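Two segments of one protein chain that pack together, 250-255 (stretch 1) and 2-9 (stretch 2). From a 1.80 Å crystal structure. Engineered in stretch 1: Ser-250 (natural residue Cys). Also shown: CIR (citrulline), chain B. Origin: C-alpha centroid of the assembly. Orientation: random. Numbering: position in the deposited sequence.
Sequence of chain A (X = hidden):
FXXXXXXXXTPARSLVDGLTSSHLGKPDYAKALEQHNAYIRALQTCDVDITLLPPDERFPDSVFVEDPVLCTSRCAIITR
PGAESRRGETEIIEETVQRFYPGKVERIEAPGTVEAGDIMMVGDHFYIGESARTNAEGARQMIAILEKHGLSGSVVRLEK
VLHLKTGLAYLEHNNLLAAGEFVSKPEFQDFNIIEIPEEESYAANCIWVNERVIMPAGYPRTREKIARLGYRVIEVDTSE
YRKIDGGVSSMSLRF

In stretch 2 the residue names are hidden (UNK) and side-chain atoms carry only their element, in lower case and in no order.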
# COMPACT_ATOMS: atom_id res chain seq x y z
N SER A 250 -1.30 2.94 0.81
CA SER A 250 -2.47 2.78 -0.07
C SER A 250 -2.53 3.71 -1.25
O SER A 250 -3.10 3.36 -2.29
CB SER A 250 -3.72 3.08 0.77
OG SER A 250 -3.53 2.55 2.08
N MET A 251 -2.01 4.92 -1.06
CA MET A 251 -2.14 5.99 -2.01
C MET A 251 -1.08 6.09 -3.10
O MET A 251 -1.10 7.05 -3.90
CB MET A 251 -2.32 7.30 -1.23
CG MET A 251 -3.73 7.29 -0.61
SD MET A 251 -4.20 8.88 0.12
CE MET A 251 -2.95 8.90 1.41
N SER A 252 -0.15 5.13 -3.16
CA SER A 252 0.81 5.19 -4.26
C SER A 252 1.35 3.84 -4.62
O SER A 252 1.15 2.86 -3.89
CB SER A 252 1.99 6.14 -3.99
OG SER A 252 2.69 5.92 -2.76
N LEU A 253 1.97 3.81 -5.80
CA LEU A 253 2.75 2.67 -6.31
C LEU A 253 4.18 3.23 -6.31
O LEU A 253 4.40 4.35 -6.76
CB LEU A 253 2.35 2.34 -7.75
CG LEU A 253 1.29 1.33 -8.18
CD1 LEU A 253 0.67 0.48 -7.15
CD2 LEU A 253 0.32 1.81 -9.25
N ARG A 254 5.14 2.49 -5.78
CA ARG A 254 6.51 2.91 -5.60
C ARG A 254 7.46 1.89 -6.24
O ARG A 254 7.41 0.73 -5.89
CB ARG A 254 6.79 2.97 -4.09
CG ARG A 254 5.89 3.95 -3.37
CD ARG A 254 5.86 3.82 -1.83
NE ARG A 254 5.15 2.59 -1.43
CZ ARG A 254 3.83 2.45 -1.30
NH1 ARG A 254 3.37 1.26 -0.88
NH2 ARG A 254 2.97 3.44 -1.56
N PHE A 255 8.29 2.32 -7.19
CA PHE A 255 9.20 1.41 -7.89
C PHE A 255 10.38 2.11 -8.58
O PHE A 255 10.58 3.31 -8.37
CB PHE A 255 8.40 0.60 -8.93
CG PHE A 255 7.70 1.43 -9.99
CD1 PHE A 255 8.27 1.65 -11.22
CD2 PHE A 255 6.45 1.98 -9.73
CE1 PHE A 255 7.63 2.43 -12.19
CE2 PHE A 255 5.79 2.73 -10.69
CZ PHE A 255 6.39 2.95 -11.94
OXT PHE A 255 11.09 1.43 -9.33
N UNK A 2 17.04 2.13 -4.51
CA UNK A 2 16.31 3.38 -4.41
C UNK A 2 15.17 3.34 -5.43
O UNK A 2 15.31 2.82 -6.55
s UNK A 2 17.69 5.08 -1.91
c UNK A 2 17.19 4.61 -4.69
c UNK A 2 18.29 4.91 -3.64
c UNK A 2 19.20 4.87 -1.02
N UNK A 3 14.05 3.91 -5.04
CA UNK A 3 12.92 4.00 -5.95
C UNK A 3 13.18 5.15 -6.92
O UNK A 3 13.83 6.13 -6.54
c UNK A 3 10.10 2.37 -2.32
c UNK A 3 11.65 4.32 -5.16
c UNK A 3 10.09 1.06 -2.83
c UNK A 3 11.12 3.17 -4.34
c UNK A 3 10.57 0.83 -4.10
c UNK A 3 11.08 1.89 -4.85
c UNK A 3 10.62 3.41 -3.06
N UNK A 4 12.66 5.05 -8.14
CA UNK A 4 12.84 6.13 -9.11
C UNK A 4 11.49 6.79 -9.39
O UNK A 4 11.46 7.95 -9.78
c UNK A 4 15.58 4.92 -11.56
n UNK A 4 17.27 3.02 -11.18
c UNK A 4 17.03 4.50 -11.26
c UNK A 4 13.41 5.63 -10.43
c UNK A 4 14.71 4.83 -10.31
N UNK A 5 10.41 6.04 -9.20
CA UNK A 5 9.07 6.54 -9.51
C UNK A 5 7.96 6.22 -8.51
O UNK A 5 7.99 5.21 -7.79
n UNK A 5 9.52 7.19 -12.74
n UNK A 5 10.69 5.73 -13.78
c UNK A 5 10.12 5.10 -12.70
c UNK A 5 10.32 7.00 -13.78
c UNK A 5 8.53 5.91 -10.81
c UNK A 5 9.40 6.03 -12.02
N UNK A 6 6.94 7.06 -8.55
CA UNK A 6 5.73 6.92 -7.80
C UNK A 6 4.56 7.18 -8.75
O UNK A 6 4.67 8.03 -9.63
c UNK A 6 4.45 8.60 -6.35
c UNK A 6 7.41 7.95 -4.67
c UNK A 6 5.78 7.96 -6.63
c UNK A 6 6.41 7.22 -5.43
N UNK A 7 3.47 6.41 -8.59
CA UNK A 7 2.22 6.66 -9.31
C UNK A 7 1.17 6.94 -8.23
O UNK A 7 1.13 6.26 -7.19
c UNK A 7 2.77 5.17 -11.26
c UNK A 7 2.62 3.79 -11.86
c UNK A 7 1.75 5.47 -10.17
c UNK A 7 0.37 5.73 -10.76
N UNK A 8 0.29 7.91 -8.47
CA UNK A 8 -0.79 8.25 -7.52
C UNK A 8 -1.99 8.70 -8.34
O UNK A 8 -1.86 8.91 -9.56
c UNK A 8 -0.36 9.39 -6.59
N UNK A 9 -3.14 8.88 -7.70
CA UNK A 9 -4.32 9.35 -8.46
C UNK A 9 -5.13 10.30 -7.60
O UNK A 9 -5.43 9.99 -6.46
n UNK A 9 -6.87 6.34 -10.81
n UNK A 9 -7.09 7.48 -12.81
n UNK A 9 -6.27 5.32 -12.78
c UNK A 9 -5.17 8.18 -8.89
c UNK A 9 -6.41 8.56 -9.78
c UNK A 9 -6.75 6.38 -12.13
c UNK A 9 -7.39 7.42 -9.98
C CIR B . -11.35 -0.24 0.36
O CIR B . -10.96 -1.00 -0.57
OXT CIR B . -12.18 -0.69 1.25
CA CIR B . -10.80 1.15 0.48
N CIR B . -11.80 2.03 1.11
C3 CIR B . -9.49 1.13 1.31
C4 CIR B . -8.39 0.40 0.51
C5 CIR B . -7.12 0.34 1.34
N6 CIR B . -6.03 -0.29 0.58
C7 CIR B . -4.76 -0.33 0.98
O7 CIR B . -4.37 0.18 2.04
N8 CIR B . -3.87 -0.94 0.17

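Position 2 carries four side-chain atoms in an unbranched run, two carbons, a sulfur and a terminal carbon. Its CA-to-CB bond points away from stretch 1, and the side chain makes no contact with it. The thioether identifies Met-2.

At position 3 a single carbon leads to a ring of six carbons, with no heteroatom. CB points toward stretch 1, and one face of the ring is covered by CB of Arg-254, which lies 3.9 Å from the ring centroid and 15° off the normal. A six-carbon ring without a hydroxyl is phenylalanine, Phe-3.

Position 4 has four carbons in a row ending in nitrogen, and the end of this chain leads away from stretch 1. The contact is made instead by the backbone, whose N donates to Phe-255 O at 2.7 Å. The chain is that of lysine, Lys-4.

Position 5 shows one carbon followed by a five-membered ring of three carbons and two nitrogens. Its CB sits over a face of the Phe-255 ring, 4.0 Å from the centroid, and the two rings meet obliquely, their planes at 42°. The imidazole makes this His-5. Its N and O pair with Phe-255 in both directions: His-5 N to Phe-255 O is 2.9 Å, and Phe-255 N to His-5 O is 3.0 Å.

Position 6 has four carbons, forked at the first, with one arm two carbons long; they share a sheet face with Arg-254. This is Ile-6, whose CG1 lies 3.9 Å from Arg-254 CG.

The same forked four-carbon pattern recurs at position 7, on the other face of the sheet with Leu-253. The tip of its longer arm reaches the edge of the Phe-255 ring. The residue is Ile-7, with CD1 3.5 Å from Phe-255 CE2 and 4.0 Å from Leu-253 CD2.

Position 8 has a single side-chain carbon, CB, 3.6 Å from Met-251 O; this is Ala-8.

Position 9 has three carbons, a nitrogen, and a carbon bearing two more nitrogens. The end of this chain leads away from stretch 1 and makes no contact with it; its terminal nitrogens are hydrogen-bonded elsewhere in the structure. The guanidinium identifies Arg-9.

The contact is an antiparallel pairing of the chain's two ends. Leu-253 and Ile-7 exchange backbone hydrogen bonds, each 2.9 Å between N of one residue and O of the other. Phe-255 O accepts hydrogen bonds from the backbone N of both Lys-4 and His-5, and Phe-255 N donates to His-5 O. Around this backbone, Phe-255 packs against His-5 and Ile-7, while Arg-254 covers Phe-3 and Ile-6 with its aliphatic carbons.

Stretch 2 2-9: MFKHIIAR
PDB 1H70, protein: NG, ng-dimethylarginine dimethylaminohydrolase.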